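Long-range contacts in N-acetyltransferase (Staphylococcus aureus subsp. aureus, PDB 4M85), which probably transfers an acetyl group from acetyl-coenzyme A to an amine acceptor, as a member of the GNAT family of acetyltransferases: residues K86-L91 with G101-V106; D38-A43 with E95-Y100; E113-T118 with K146-C151. All blocks are in the same frame, centred on the assembly; numbering follows the deposited sequence.

Interaction 1: residues K86-L91 with G101-V106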
ATOM      1  N   LYS A  86      -5.119   8.726  10.720  1.00 23.81           N
ATOM      2  CA  LYS A  86      -5.086   9.982  11.483  1.00 22.88           C
ATOM      3  C   LYS A  86      -3.657  10.429  11.763  1.00 21.73           C
ATOM      4  O   LYS A  86      -3.383  11.628  11.868  1.00 21.42           O
ATOM      5  CB  LYS A  86      -5.877   9.821  12.781  1.00 26.20           C
ATOM      6  CG  LYS A  86      -6.150  11.109  13.522  1.00 29.66           C
ATOM      7  CD  LYS A  86      -7.174  10.856  14.619  1.00 33.45           C
ATOM      8  CE  LYS A  86      -7.366  12.055  15.547  1.00 35.21           C
ATOM      9  NZ  LYS A  86      -7.628  13.305  14.783  1.00 36.77           N
ATOM     10  N   ALA A  87      -2.722   9.488  11.831  1.00 20.34           N
ATOM     11  CA  ALA A  87      -1.330   9.827  12.122  1.00 19.47           C
ATOM     12  C   ALA A  87      -0.679  10.735  11.067  1.00 18.49           C
ATOM     13  O   ALA A  87       0.334  11.372  11.352  1.00 16.67           O
ATOM     14  CB  ALA A  87      -0.491   8.564  12.333  1.00 19.93           C
ATOM     15  N   TRP A  88      -1.278  10.816   9.876  1.00 17.90           N
ATOM     16  CA  TRP A  88      -0.882  11.783   8.877  1.00 17.92           C
ATOM     17  C   TRP A  88      -0.738  13.202   9.463  1.00 18.68           C
ATOM     18  O   TRP A  88       0.148  13.967   9.060  1.00 16.63           O
ATOM     19  CB  TRP A  88      -1.884  11.785   7.740  1.00 17.93           C
ATOM     20  CG  TRP A  88      -1.491  12.613   6.566  1.00 18.41           C
ATOM     21  CD1 TRP A  88      -1.896  13.888   6.284  1.00 18.30           C
ATOM     22  CD2 TRP A  88      -0.664  12.207   5.475  1.00 19.08           C
ATOM     23  NE1 TRP A  88      -1.354  14.305   5.087  1.00 18.90           N
ATOM     24  CE2 TRP A  88      -0.592  13.294   4.572  1.00 19.22           C
ATOM     25  CE3 TRP A  88       0.023  11.034   5.167  1.00 18.78           C
ATOM     26  CZ2 TRP A  88       0.149  13.233   3.393  1.00 18.71           C
ATOM     27  CZ3 TRP A  88       0.755  10.980   4.010  1.00 18.44           C
ATOM     28  CH2 TRP A  88       0.820  12.081   3.135  1.00 18.35           C
ATOM     29  N   GLU A  89      -1.598  13.523  10.429  1.00 19.01           N
ATOM     30  CA  GLU A  89      -1.598  14.823  11.074  1.00 20.44           C
ATOM     31  C   GLU A  89      -0.360  15.145  11.931  1.00 20.96           C
ATOM     32  O   GLU A  89      -0.106  16.312  12.258  1.00 18.82           O
ATOM     33  CB  GLU A  89      -2.870  14.954  11.892  1.00 22.24           C
ATOM     34  CG  GLU A  89      -4.124  14.858  11.040  1.00 24.38           C
ATOM     35  CD  GLU A  89      -5.381  15.242  11.800  1.00 29.43           C
ATOM     36  OE1 GLU A  89      -5.496  14.842  12.999  1.00 29.58           O
ATOM     37  OE2 GLU A  89      -6.230  15.952  11.189  1.00 30.64           O
ATOM     38  N   LEU A  90       0.430  14.127  12.271  1.00 21.70           N
ATOM     39  CA  LEU A  90       1.659  14.316  13.042  1.00 21.00           C
ATOM     40  C   LEU A  90       2.888  14.576  12.176  1.00 21.82           C
ATOM     41  O   LEU A  90       3.996  14.687  12.702  1.00 22.36           O
ATOM     42  CB  LEU A  90       1.912  13.092  13.938  1.00 22.37           C
ATOM     43  CG  LEU A  90       0.689  12.694  14.806  1.00 24.02           C
ATOM     44  CD1 LEU A  90       0.933  11.436  15.619  1.00 24.21           C
ATOM     45  CD2 LEU A  90       0.323  13.854  15.710  1.00 26.16           C
ATOM     46  N   LEU A  91       2.717  14.663  10.855  1.00 21.54           N
ATOM     47  CA  LEU A  91       3.857  14.880   9.947  1.00 20.75           C
ATOM     48  C   LEU A  91       4.176  16.367   9.837  1.00 21.04           C
ATOM     49  O   LEU A  91       3.302  17.209  10.059  1.00 21.09           O
ATOM     50  CB  LEU A  91       3.555  14.297   8.546  1.00 19.54           C
ATOM     51  CG  LEU A  91       3.173  12.821   8.516  1.00 18.91           C
ATOM     52  CD1 LEU A  91       2.850  12.316   7.109  1.00 18.20           C
ATOM     53  CD2 LEU A  91       4.287  11.995   9.169  1.00 19.11           C
ATOM     54  N   GLY A 101      -6.547  17.788   4.298  1.00 30.36           N
ATOM     55  CA  GLY A 101      -6.861  16.750   5.254  1.00 30.10           C
ATOM     56  C   GLY A 101      -6.043  15.507   4.920  1.00 28.10           C
ATOM     57  O   GLY A 101      -5.128  15.548   4.100  1.00 27.60           O
ATOM     58  N   THR A 102      -6.375  14.402   5.554  1.00 25.93           N
ATOM     59  CA  THR A 102      -5.591  13.203   5.398  1.00 25.69           C
ATOM     60  C   THR A 102      -5.958  12.565   4.032  1.00 25.40           C
ATOM     61  O   THR A 102      -7.088  12.708   3.544  1.00 23.90           O
ATOM     62  CB  THR A 102      -5.740  12.245   6.607  1.00 25.96           C
ATOM     63  OG1 THR A 102      -7.001  11.574   6.569  1.00 26.37           O
ATOM     64  CG2 THR A 102      -5.594  13.003   7.928  1.00 26.43           C
ATOM     65  N   PRO A 103      -4.986  11.905   3.395  1.00 23.56           N
ATOM     66  CA  PRO A 103      -5.121  11.445   2.000  1.00 21.96           C
ATOM     67  C   PRO A 103      -6.119  10.317   1.766  1.00 21.08           C
ATOM     68  O   PRO A 103      -6.637  10.207   0.657  1.00 19.79           O
ATOM     69  CB  PRO A 103      -3.711  10.965   1.620  1.00 23.09           C
ATOM     70  CG  PRO A 103      -2.867  11.083   2.826  1.00 23.52           C
ATOM     71  CD  PRO A 103      -3.652  11.658   3.966  1.00 23.37           C
ATOM     72  N   LEU A 104      -6.406   9.506   2.789  1.00 20.07           N
ATOM     73  CA  LEU A 104      -7.257   8.324   2.617  1.00 18.99           C
ATOM     74  C   LEU A 104      -8.236   8.120   3.790  1.00 19.33           C
ATOM     75  O   LEU A 104      -8.086   7.174   4.546  1.00 18.21           O
ATOM     76  CB  LEU A 104      -6.355   7.086   2.413  1.00 19.71           C
ATOM     77  CG  LEU A 104      -5.635   6.898   1.066  1.00 19.76           C
ATOM     78  CD1 LEU A 104      -4.458   5.940   1.222  1.00 20.13           C
ATOM     79  CD2 LEU A 104      -6.566   6.379  -0.027  1.00 18.54           C
ATOM     80  N   PRO A 105      -9.230   9.035   3.959  1.00 20.81           N
ATOM     81  CA  PRO A 105     -10.213   8.982   5.062  1.00 21.75           C
ATOM     82  C   PRO A 105     -11.133   7.768   5.093  1.00 22.28           C
ATOM     83  O   PRO A 105     -11.572   7.380   6.182  1.00 23.46           O
ATOM     84  CB  PRO A 105     -11.071  10.235   4.837  1.00 22.26           C
ATOM     85  CG  PRO A 105     -10.872  10.589   3.388  1.00 21.85           C
ATOM     86  CD  PRO A 105      -9.441  10.233   3.122  1.00 21.06           C
ATOM     87  N   VAL A 106     -11.427   7.180   3.929  1.00 22.35           N
ATOM     88  CA  VAL A 106     -12.356   6.065   3.846  1.00 21.42           C
ATOM     89  C   VAL A 106     -11.742   4.816   4.488  1.00 22.33           C
ATOM     90  O   VAL A 106     -10.538   4.534   4.318  1.00 22.20           O
ATOM     91  CB  VAL A 106     -12.797   5.793   2.390  1.00 22.69           C
ATOM     92  CG1 VAL A 106     -13.817   4.647   2.321  1.00 22.61           C
ATOM     93  CG2 VAL A 106     -13.408   7.053   1.768  1.00 22.49           C
TER
HETATM   94  O   HOH W   1      -2.846  16.657   4.250  1.00 25.96           O
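Pro-103 lies against the indole of Trp-88 in a CH-pi contact that joins two loops on either side of the short helix 95-98, within the long connection between strands 68-77 and 114-121 of this GNAT fold. Pro-103 CD stands 3.4 Å from the centroid of the five-membered ring of Trp-88, only 8° off the normal, while Pro-103 CG follows along the indole to within 3.6 Å of Trp-88 CE2. Proline suits the place: its rigid ring offers two adjacent CH2 groups, and the one bonded to nitrogen is probably slightly polarised toward the pi cloud. The other face of the indole is met by Leu-91 CD1. Beside the ring, Thr-102 CG2 touches Trp-88 CB at 3.9 Å and also the CG of Glu-89, whose carboxylate OE1 forms a salt bridge with Lys-86 NZ at 3.2 Å.

Further out, Trp-88 CG is anti to the backbone N (chi1 -172°), which sends the indole into a buried site beside Ala-43 and Ser-47 of helix 37-49 and edge-to-face with Tyr-53. The loop carrying Pro-103 is held by Glu-85, whose OE2 binds both Thr-102 OG1 and Leu-104 N. Gly-101 leaves the helix with a positive phi of 74°, readily adopted by glycine, and a water accepts from Trp-88 NE1 at 2.9 Å and donates to Gly-101 O at 2.5 Å.

Interaction 2: residues D38-A43 with E95-Y100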
ATOM      1  N   ASP A  38       6.399  17.163  -5.851  1.00 33.99           N
ATOM      2  CA  ASP A  38       7.527  17.334  -4.962  1.00 34.22           C
ATOM      3  C   ASP A  38       7.054  17.298  -3.532  1.00 34.65           C
ATOM      4  O   ASP A  38       7.674  16.663  -2.672  1.00 31.26           O
ATOM      5  CB  ASP A  38       8.199  18.687  -5.217  1.00 38.38           C
ATOM      6  CG  ASP A  38       9.573  18.782  -4.590  1.00 37.32           C
ATOM      7  OD1 ASP A  38       9.927  19.882  -4.126  1.00 41.98           O
ATOM      8  OD2 ASP A  38      10.295  17.765  -4.569  1.00 39.11           O
ATOM      9  N   MET A  39       5.934  17.977  -3.304  1.00 32.00           N
ATOM     10  CA  MET A  39       5.423  18.190  -1.976  1.00 32.82           C
ATOM     11  C   MET A  39       4.750  16.928  -1.470  1.00 29.48           C
ATOM     12  O   MET A  39       4.917  16.570  -0.318  1.00 26.36           O
ATOM     13  CB  MET A  39       4.419  19.337  -1.978  1.00 35.14           C
ATOM     14  CG  MET A  39       4.394  20.147  -0.708  1.00 37.33           C
ATOM     15  SD  MET A  39       3.421  21.641  -0.998  1.00 44.62           S
ATOM     16  CE  MET A  39       1.789  20.965  -0.917  1.00 38.74           C
ATOM     17  N   VAL A  40       4.006  16.262  -2.351  1.00 27.31           N
ATOM     18  CA  VAL A  40       3.321  15.018  -2.017  1.00 25.10           C
ATOM     19  C   VAL A  40       4.334  13.902  -1.717  1.00 24.00           C
ATOM     20  O   VAL A  40       4.159  13.148  -0.784  1.00 22.35           O
ATOM     21  CB  VAL A  40       2.349  14.602  -3.135  1.00 25.18           C
ATOM     22  CG1 VAL A  40       1.686  13.256  -2.828  1.00 24.76           C
ATOM     23  CG2 VAL A  40       1.280  15.675  -3.351  1.00 25.34           C
ATOM     24  N   LEU A  41       5.404  13.819  -2.493  1.00 24.18           N
ATOM     25  CA  LEU A  41       6.451  12.820  -2.254  1.00 24.74           C
ATOM     26  C   LEU A  41       7.130  13.023  -0.908  1.00 24.10           C
ATOM     27  O   LEU A  41       7.254  12.083  -0.113  1.00 23.98           O
ATOM     28  CB  LEU A  41       7.501  12.848  -3.383  1.00 25.56           C
ATOM     29  CG  LEU A  41       7.053  12.252  -4.718  1.00 25.96           C
ATOM     30  CD1 LEU A  41       8.123  12.454  -5.796  1.00 27.07           C
ATOM     31  CD2 LEU A  41       6.738  10.764  -4.561  1.00 26.43           C
ATOM     32  N   ASP A  42       7.599  14.244  -0.660  1.00 22.46           N
ATOM     33  CA  ASP A  42       8.124  14.593   0.650  1.00 21.68           C
ATOM     34  C   ASP A  42       7.170  14.149   1.772  1.00 18.66           C
ATOM     35  O   ASP A  42       7.593  13.593   2.780  1.00 17.80           O
ATOM     36  CB  ASP A  42       8.366  16.096   0.745  1.00 22.08           C
ATOM     37  CG  ASP A  42       8.834  16.506   2.104  1.00 22.80           C
ATOM     38  OD1 ASP A  42       9.973  16.165   2.479  1.00 26.87           O
ATOM     39  OD2 ASP A  42       8.057  17.159   2.814  1.00 22.34           O
ATOM     40  N   ALA A  43       5.886  14.410   1.595  1.00 17.87           N
ATOM     41  CA  ALA A  43       4.911  14.026   2.614  1.00 16.72           C
ATOM     42  C   ALA A  43       4.828  12.505   2.830  1.00 16.54           C
ATOM     43  O   ALA A  43       4.770  12.050   3.984  1.00 15.49           O
ATOM     44  CB  ALA A  43       3.557  14.591   2.288  1.00 16.71           C
ATOM     45  N   GLU A  95       1.526  24.001   4.772  1.00 30.71           N
ATOM     46  CA  GLU A  95       0.131  24.297   5.009  1.00 31.83           C
ATOM     47  C   GLU A  95      -0.710  23.972   3.773  1.00 30.61           C
ATOM     48  O   GLU A  95      -1.889  23.625   3.860  1.00 29.80           O
ATOM     49  CB  GLU A  95      -0.015  25.784   5.392  1.00 35.03           C
ATOM     50  CG  GLU A  95      -1.249  26.086   6.224  1.00 37.08           C
ATOM     51  CD  GLU A  95      -1.241  25.382   7.569  1.00 39.50           C
ATOM     52  OE1 GLU A  95      -0.146  25.026   8.071  1.00 44.34           O
ATOM     53  OE2 GLU A  95      -2.338  25.173   8.127  1.00 44.59           O
ATOM     54  N   GLU A  96      -0.080  24.059   2.619  1.00 30.34           N
ATOM     55  CA  GLU A  96      -0.762  23.853   1.365  1.00 33.35           C
ATOM     56  C   GLU A  96      -1.243  22.405   1.194  1.00 31.98           C
ATOM     57  O   GLU A  96      -2.299  22.171   0.608  1.00 32.36           O
ATOM     58  CB  GLU A  96       0.174  24.244   0.224  1.00 37.63           C
ATOM     59  CG  GLU A  96      -0.475  24.215  -1.140  1.00 42.79           C
ATOM     60  CD  GLU A  96       0.457  24.744  -2.214  1.00 46.05           C
ATOM     61  OE1 GLU A  96       1.547  25.248  -1.861  1.00 48.87           O
ATOM     62  OE2 GLU A  96       0.095  24.650  -3.406  1.00 49.41           O
ATOM     63  N   ILE A  97      -0.481  21.431   1.690  1.00 29.04           N
ATOM     64  CA  ILE A  97      -0.969  20.062   1.666  1.00 27.10           C
ATOM     65  C   ILE A  97      -1.865  19.771   2.873  1.00 26.65           C
ATOM     66  O   ILE A  97      -2.825  19.008   2.747  1.00 23.51           O
ATOM     67  CB  ILE A  97       0.157  19.021   1.533  1.00 27.84           C
ATOM     68  CG1 ILE A  97      -0.435  17.631   1.272  1.00 27.42           C
ATOM     69  CG2 ILE A  97       1.053  19.017   2.758  1.00 29.07           C
ATOM     70  CD1 ILE A  97       0.521  16.714   0.557  1.00 27.91           C
ATOM     71  N   LYS A  98      -1.566  20.380   4.024  1.00 27.24           N
ATOM     72  CA  LYS A  98      -2.365  20.164   5.235  1.00 29.79           C
ATOM     73  C   LYS A  98      -3.812  20.567   5.037  1.00 31.76           C
ATOM     74  O   LYS A  98      -4.696  20.001   5.675  1.00 33.34           O
ATOM     75  CB  LYS A  98      -1.780  20.920   6.432  1.00 31.72           C
ATOM     76  CG  LYS A  98      -0.455  20.352   6.920  1.00 33.91           C
ATOM     77  CD  LYS A  98       0.129  21.154   8.080  1.00 36.19           C
ATOM     78  CE  LYS A  98      -0.294  20.627   9.437  1.00 36.33           C
ATOM     79  NZ  LYS A  98       0.416  19.369   9.828  1.00 40.69           N
ATOM     80  N   GLN A  99      -4.069  21.534   4.153  1.00 34.14           N
ATOM     81  CA  GLN A  99      -5.450  21.967   3.886  1.00 36.87           C
ATOM     82  C   GLN A  99      -6.322  20.844   3.294  1.00 35.68           C
ATOM     83  O   GLN A  99      -7.546  20.848   3.459  1.00 32.89           O
ATOM     84  CB  GLN A  99      -5.478  23.224   3.002  1.00 41.15           C
ATOM     85  CG  GLN A  99      -5.054  22.999   1.556  1.00 48.55           C
ATOM     86  CD  GLN A  99      -4.409  24.224   0.894  1.00 53.37           C
ATOM     87  OE1 GLN A  99      -4.180  25.254   1.539  1.00 59.93           O
ATOM     88  NE2 GLN A  99      -4.109  24.108  -0.403  1.00 53.09           N
ATOM     89  N   TYR A 100      -5.703  19.856   2.648  1.00 35.04           N
ATOM     90  CA  TYR A 100      -6.476  18.760   2.052  1.00 35.15           C
ATOM     91  C   TYR A 100      -6.998  17.724   3.053  1.00 33.57           C
ATOM     92  O   TYR A 100      -7.831  16.896   2.706  1.00 35.14           O
ATOM     93  CB  TYR A 100      -5.681  18.103   0.931  1.00 37.56           C
ATOM     94  CG  TYR A 100      -5.739  18.926  -0.329  1.00 42.48           C
ATOM     95  CD1 TYR A 100      -4.855  19.988  -0.538  1.00 47.15           C
ATOM     96  CD2 TYR A 100      -6.709  18.683  -1.293  1.00 44.95           C
ATOM     97  CE1 TYR A 100      -4.920  20.761  -1.690  1.00 49.89           C
ATOM     98  CE2 TYR A 100      -6.783  19.452  -2.447  1.00 49.89           C
ATOM     99  CZ  TYR A 100      -5.887  20.488  -2.643  1.00 50.94           C
ATOM    100  OH  TYR A 100      -5.958  21.251  -3.787  1.00 56.24           O
TER
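Met-39 lays its terminal methyl over the start of Ile-97, joining helix 37-49 to the short helix 95-98. Met-39 CE lies 3.5 Å from Ile-97 CB and equally near the Ile-97 backbone N, so the methyl rests on main chain as well as side chain. The way there is fixed by the torsions: chi1 is turned away from a staggered position (-148°), chi2 is extended, and a bend at chi3 (77°) swings CE toward the other helix. Flexible and unbranched, methionine can fit itself to such an uneven surface. The same methyl touches Glu-96 CB at 3.8 Å, where the two chains cross at about a right angle, and the extended glutamate carries its carboxylate outward past the sulfur.

Ile-97 answers from the other side. Its CG1 is anti to the backbone N (chi1 -170°), which puts CD1 against helix 37-49, 4.1 Å from Val-40 CG2 and 4.1 Å from Ala-43 CB. Met-39 and Val-40 are followed one turn later by Ala-43, so these three make one continuous apolar patch. The small alanine lets the tip of the isoleucine approach the helix, while branched Val-40 meets it crosswise.

Leu-31 and Leu-35 also pack on Ile-97, and Leu-93 on Ala-43, making the isoleucine part of a small hydrophobic cluster among helices and the loops beside them on this flank of the fold; Tyr-21 of helix 13-26 touches Val-40 as well. No hydrogen bond or salt bridge crosses between 38-43 and 95-100. The two helices are therefore joined by the fit and burial of apolar side chains, a chemistry that sets little directional demand, while the carboxylate of Glu-96 stays at the exposed margin.

Interaction 3: residues E113-T118 with K146-C151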
ATOM      1  N   GLU A 113      -9.769  -8.165  10.051  1.00 24.18           N
ATOM      2  CA  GLU A 113      -8.841  -8.432   8.937  1.00 23.63           C
ATOM      3  C   GLU A 113      -7.462  -7.829   9.136  1.00 22.92           C
ATOM      4  O   GLU A 113      -7.319  -6.756   9.706  1.00 21.14           O
ATOM      5  CB  GLU A 113      -9.396  -7.860   7.608  1.00 23.70           C
ATOM      6  CG  GLU A 113     -10.731  -8.435   7.161  1.00 23.61           C
ATOM      7  CD  GLU A 113     -11.383  -7.701   6.017  1.00 22.56           C
ATOM      8  OE1 GLU A 113     -10.960  -6.579   5.625  1.00 20.55           O
ATOM      9  OE2 GLU A 113     -12.375  -8.258   5.517  1.00 23.83           O
ATOM     10  N   TYR A 114      -6.444  -8.538   8.646  1.00 23.46           N
ATOM     11  CA  TYR A 114      -5.145  -7.942   8.406  1.00 24.64           C
ATOM     12  C   TYR A 114      -5.119  -7.500   6.935  1.00 22.77           C
ATOM     13  O   TYR A 114      -4.976  -8.329   6.013  1.00 20.73           O
ATOM     14  CB  TYR A 114      -4.034  -8.912   8.769  1.00 26.08           C
ATOM     15  CG  TYR A 114      -2.846  -8.209   9.331  1.00 30.77           C
ATOM     16  CD1 TYR A 114      -2.691  -8.032  10.707  1.00 32.80           C
ATOM     17  CD2 TYR A 114      -1.869  -7.674   8.473  1.00 33.43           C
ATOM     18  CE1 TYR A 114      -1.588  -7.345  11.214  1.00 34.75           C
ATOM     19  CE2 TYR A 114      -0.756  -7.003   8.965  1.00 35.75           C
ATOM     20  CZ  TYR A 114      -0.614  -6.841  10.328  1.00 37.98           C
ATOM     21  OH  TYR A 114       0.501  -6.160  10.764  1.00 42.92           O
ATOM     22  N   TYR A 115      -5.312  -6.193   6.742  1.00 21.69           N
ATOM     23  CA  TYR A 115      -5.552  -5.587   5.426  1.00 21.12           C
ATOM     24  C   TYR A 115      -4.269  -5.337   4.671  1.00 20.73           C
ATOM     25  O   TYR A 115      -3.348  -4.695   5.175  1.00 19.78           O
ATOM     26  CB  TYR A 115      -6.302  -4.243   5.570  1.00 21.27           C
ATOM     27  CG  TYR A 115      -6.606  -3.514   4.276  1.00 21.50           C
ATOM     28  CD1 TYR A 115      -7.301  -4.144   3.237  1.00 21.50           C
ATOM     29  CD2 TYR A 115      -6.250  -2.170   4.102  1.00 21.49           C
ATOM     30  CE1 TYR A 115      -7.614  -3.473   2.070  1.00 21.49           C
ATOM     31  CE2 TYR A 115      -6.561  -1.496   2.945  1.00 20.62           C
ATOM     32  CZ  TYR A 115      -7.227  -2.162   1.935  1.00 20.99           C
ATOM     33  OH  TYR A 115      -7.531  -1.519   0.795  1.00 21.06           O
ATOM     34  N   ILE A 116      -4.235  -5.827   3.437  1.00 20.53           N
ATOM     35  CA  ILE A 116      -3.148  -5.568   2.531  1.00 20.74           C
ATOM     36  C   ILE A 116      -3.623  -4.421   1.643  1.00 20.91           C
ATOM     37  O   ILE A 116      -4.430  -4.612   0.744  1.00 20.96           O
ATOM     38  CB  ILE A 116      -2.836  -6.799   1.673  1.00 20.76           C
ATOM     39  CG1 ILE A 116      -2.472  -7.998   2.563  1.00 20.01           C
ATOM     40  CG2 ILE A 116      -1.673  -6.492   0.754  1.00 21.27           C
ATOM     41  CD1 ILE A 116      -2.457  -9.324   1.851  1.00 20.01           C
ATOM     42  N   GLU A 117      -3.096  -3.237   1.901  1.00 21.14           N
ATOM     43  CA  GLU A 117      -3.538  -2.036   1.234  1.00 22.63           C
ATOM     44  C   GLU A 117      -2.949  -1.904  -0.180  1.00 20.55           C
ATOM     45  O   GLU A 117      -3.637  -1.465  -1.094  1.00 19.14           O
ATOM     46  CB  GLU A 117      -3.130  -0.812   2.075  1.00 25.19           C
ATOM     47  CG  GLU A 117      -3.568   0.528   1.494  1.00 30.11           C
ATOM     48  CD  GLU A 117      -2.782   1.720   2.058  1.00 35.38           C
ATOM     49  OE1 GLU A 117      -2.486   1.762   3.264  1.00 35.29           O
ATOM     50  OE2 GLU A 117      -2.464   2.631   1.281  1.00 43.58           O
ATOM     51  N   THR A 118      -1.674  -2.248  -0.331  1.00 20.17           N
ATOM     52  CA  THR A 118      -0.901  -1.905  -1.522  1.00 21.37           C
ATOM     53  C   THR A 118       0.073  -3.034  -1.898  1.00 20.10           C
ATOM     54  O   THR A 118       0.766  -3.561  -1.029  1.00 20.05           O
ATOM     55  CB  THR A 118      -0.042  -0.619  -1.284  1.00 23.09           C
ATOM     56  OG1 THR A 118      -0.873   0.490  -0.937  1.00 23.81           O
ATOM     57  CG2 THR A 118       0.713  -0.262  -2.509  1.00 23.55           C
ATOM     58  N   LYS A 146      -6.909 -13.545   9.288  1.00 25.06           N
ATOM     59  CA  LYS A 146      -7.630 -13.359   8.037  1.00 26.89           C
ATOM     60  C   LYS A 146      -7.054 -12.152   7.322  1.00 26.05           C
ATOM     61  O   LYS A 146      -7.151 -11.026   7.818  1.00 26.98           O
ATOM     62  CB  LYS A 146      -9.127 -13.153   8.292  1.00 28.70           C
ATOM     63  CG  LYS A 146      -9.916 -12.818   7.032  1.00 30.35           C
ATOM     64  CD  LYS A 146     -11.329 -13.404   7.043  1.00 32.32           C
ATOM     65  CE  LYS A 146     -12.273 -12.707   8.011  1.00 34.72           C
ATOM     66  NZ  LYS A 146     -12.374 -11.261   7.713  1.00 38.12           N
ATOM     67  N   TRP A 147      -6.445 -12.398   6.161  1.00 22.53           N
ATOM     68  CA  TRP A 147      -5.921 -11.336   5.328  1.00 20.43           C
ATOM     69  C   TRP A 147      -6.991 -10.866   4.366  1.00 19.59           C
ATOM     70  O   TRP A 147      -7.836 -11.647   3.897  1.00 20.69           O
ATOM     71  CB  TRP A 147      -4.681 -11.807   4.576  1.00 19.90           C
ATOM     72  CG  TRP A 147      -3.576 -12.289   5.450  1.00 18.50           C
ATOM     73  CD1 TRP A 147      -3.421 -13.537   5.930  1.00 18.28           C
ATOM     74  CD2 TRP A 147      -2.443 -11.543   5.911  1.00 18.94           C
ATOM     75  NE1 TRP A 147      -2.297 -13.627   6.683  1.00 17.52           N
ATOM     76  CE2 TRP A 147      -1.663 -12.418   6.684  1.00 18.16           C
ATOM     77  CE3 TRP A 147      -2.014 -10.227   5.743  1.00 18.51           C
ATOM     78  CZ2 TRP A 147      -0.488 -12.026   7.298  1.00 18.36           C
ATOM     79  CZ3 TRP A 147      -0.849  -9.832   6.357  1.00 19.80           C
ATOM     80  CH2 TRP A 147      -0.098 -10.730   7.142  1.00 19.09           C
ATOM     81  N   SER A 148      -7.001  -9.575   4.098  1.00 19.07           N
ATOM     82  CA  SER A 148      -7.904  -9.022   3.095  1.00 18.73           C
ATOM     83  C   SER A 148      -7.211  -8.061   2.129  1.00 19.19           C
ATOM     84  O   SER A 148      -6.139  -7.537   2.413  1.00 19.07           O
ATOM     85  CB  SER A 148      -9.088  -8.320   3.766  1.00 18.19           C
ATOM     86  OG  SER A 148      -8.710  -7.109   4.372  1.00 18.49           O
ATOM     87  N   LEU A 149      -7.846  -7.851   0.977  1.00 19.71           N
ATOM     88  CA  LEU A 149      -7.404  -6.856   0.021  1.00 19.30           C
ATOM     89  C   LEU A 149      -8.540  -6.428  -0.879  1.00 19.25           C
ATOM     90  O   LEU A 149      -9.595  -7.073  -0.920  1.00 18.14           O
ATOM     91  CB  LEU A 149      -6.196  -7.324  -0.788  1.00 19.54           C
ATOM     92  CG  LEU A 149      -6.276  -8.508  -1.729  1.00 20.80           C
ATOM     93  CD1 LEU A 149      -7.065  -8.167  -2.993  1.00 21.23           C
ATOM     94  CD2 LEU A 149      -4.863  -8.975  -2.091  1.00 21.62           C
ATOM     95  N   ASN A 150      -8.309  -5.327  -1.575  1.00 18.31           N
ATOM     96  CA  ASN A 150      -9.279  -4.747  -2.484  1.00 18.74           C
ATOM     97  C   ASN A 150      -8.741  -4.658  -3.908  1.00 18.82           C
ATOM     98  O   ASN A 150      -7.789  -3.951  -4.174  1.00 18.89           O
ATOM     99  CB  ASN A 150      -9.659  -3.369  -1.968  1.00 19.35           C
ATOM    100  CG  ASN A 150     -10.547  -3.434  -0.743  1.00 18.47           C
ATOM    101  OD1 ASN A 150     -11.474  -4.242  -0.677  1.00 19.87           O
ATOM    102  ND2 ASN A 150     -10.288  -2.561   0.227  1.00 19.24           N
ATOM    103  N   CYS A 151      -9.360  -5.385  -4.826  1.00 19.35           N
ATOM    104  CA  CYS A 151      -8.849  -5.527  -6.201  1.00 18.85           C
ATOM    105  C   CYS A 151      -9.739  -4.762  -7.162  1.00 18.82           C
ATOM    106  O   CYS A 151     -10.920  -5.069  -7.295  1.00 18.31           O
ATOM    107  CB  CYS A 151      -8.852  -7.007  -6.595  1.00 19.13           C
ATOM    108  SG  CYS A 151      -8.182  -7.395  -8.237  1.00 19.61           S
TER
HETATM  109  O   HOH W   2      -5.873  -3.712  -1.185  1.00 16.92           O
HETATM  110  O   HOH W   3      -4.451  -3.314  -3.794  1.00 41.49           O
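Glu-113 holds CG anti to its carbonyl carbon (chi1 -61°) and runs extended, while Ser-148 places OG in the crowded position between N and C (chi1 72°); together these torsions bring Ser-148 OG, as donor, 2.6 Å from Glu-113 OE1, well above the carboxylate plane. Serine is short enough to fit beneath the glutamate on the neighbouring strand. The two strands run parallel and, with helix 130-140, form a beta-alpha-beta unit. Tyr-114 N donates to Lys-146 O at 2.7 Å, Ser-148 N to Tyr-114 O at 3.1 Å, and Ile-116 N to Ser-148 O at 2.8 Å.

Beyond this the strands separate: a water accepts from Asn-150 N at 2.9 Å and lies 2.6 Å from Ile-116 O. A classic beta bulge at Glu-117 and Thr-118, facing Ile-74, follows, consistent with the splayed strand pair that holds acetyl-coenzyme A in GNAT enzymes. On the helix-covered face, Tyr-114 CB sits over the six-membered ring of Trp-147, whose NE1 binds Asn-142 O. On the other, Asn-150 ND2 donates to Tyr-115 OH at 3.0 Å, a hydroxyl also bonded to Glu-108.

His-182 of strand 178-184 bonds through NE2 to Glu-113 OE2 and through ND1 to Asn-150 OD1. With an oxygen acceptor at each nitrogen, one of them a carboxylate, the imidazole would probably be doubly protonated and charged.

Overall arrangement
Interactions 1 and 2 belong to one helical flank of the protein and touch directly: Trp-88 CH2 packs on Ala-43 CB, so helix 37-49 takes part in both. Their segments alternate along the chain, with helix 95-98 lying between the two loops of interaction 1. Interaction 3 lies nearer the centre of the chain, about 27 Å from interaction 2 centre to centre, and meets interaction 1 through Leu-104 against Glu-117. The chemistry follows position: the partly buried interaction 1 mixes ring packing with a bridging water, the buried interaction 2 has no hydrogen bond or salt bridge across it and is made almost wholly by apolar side chains, and the sheet contact 113-118 with 146-151 combines backbone bonds with buried polar side chains.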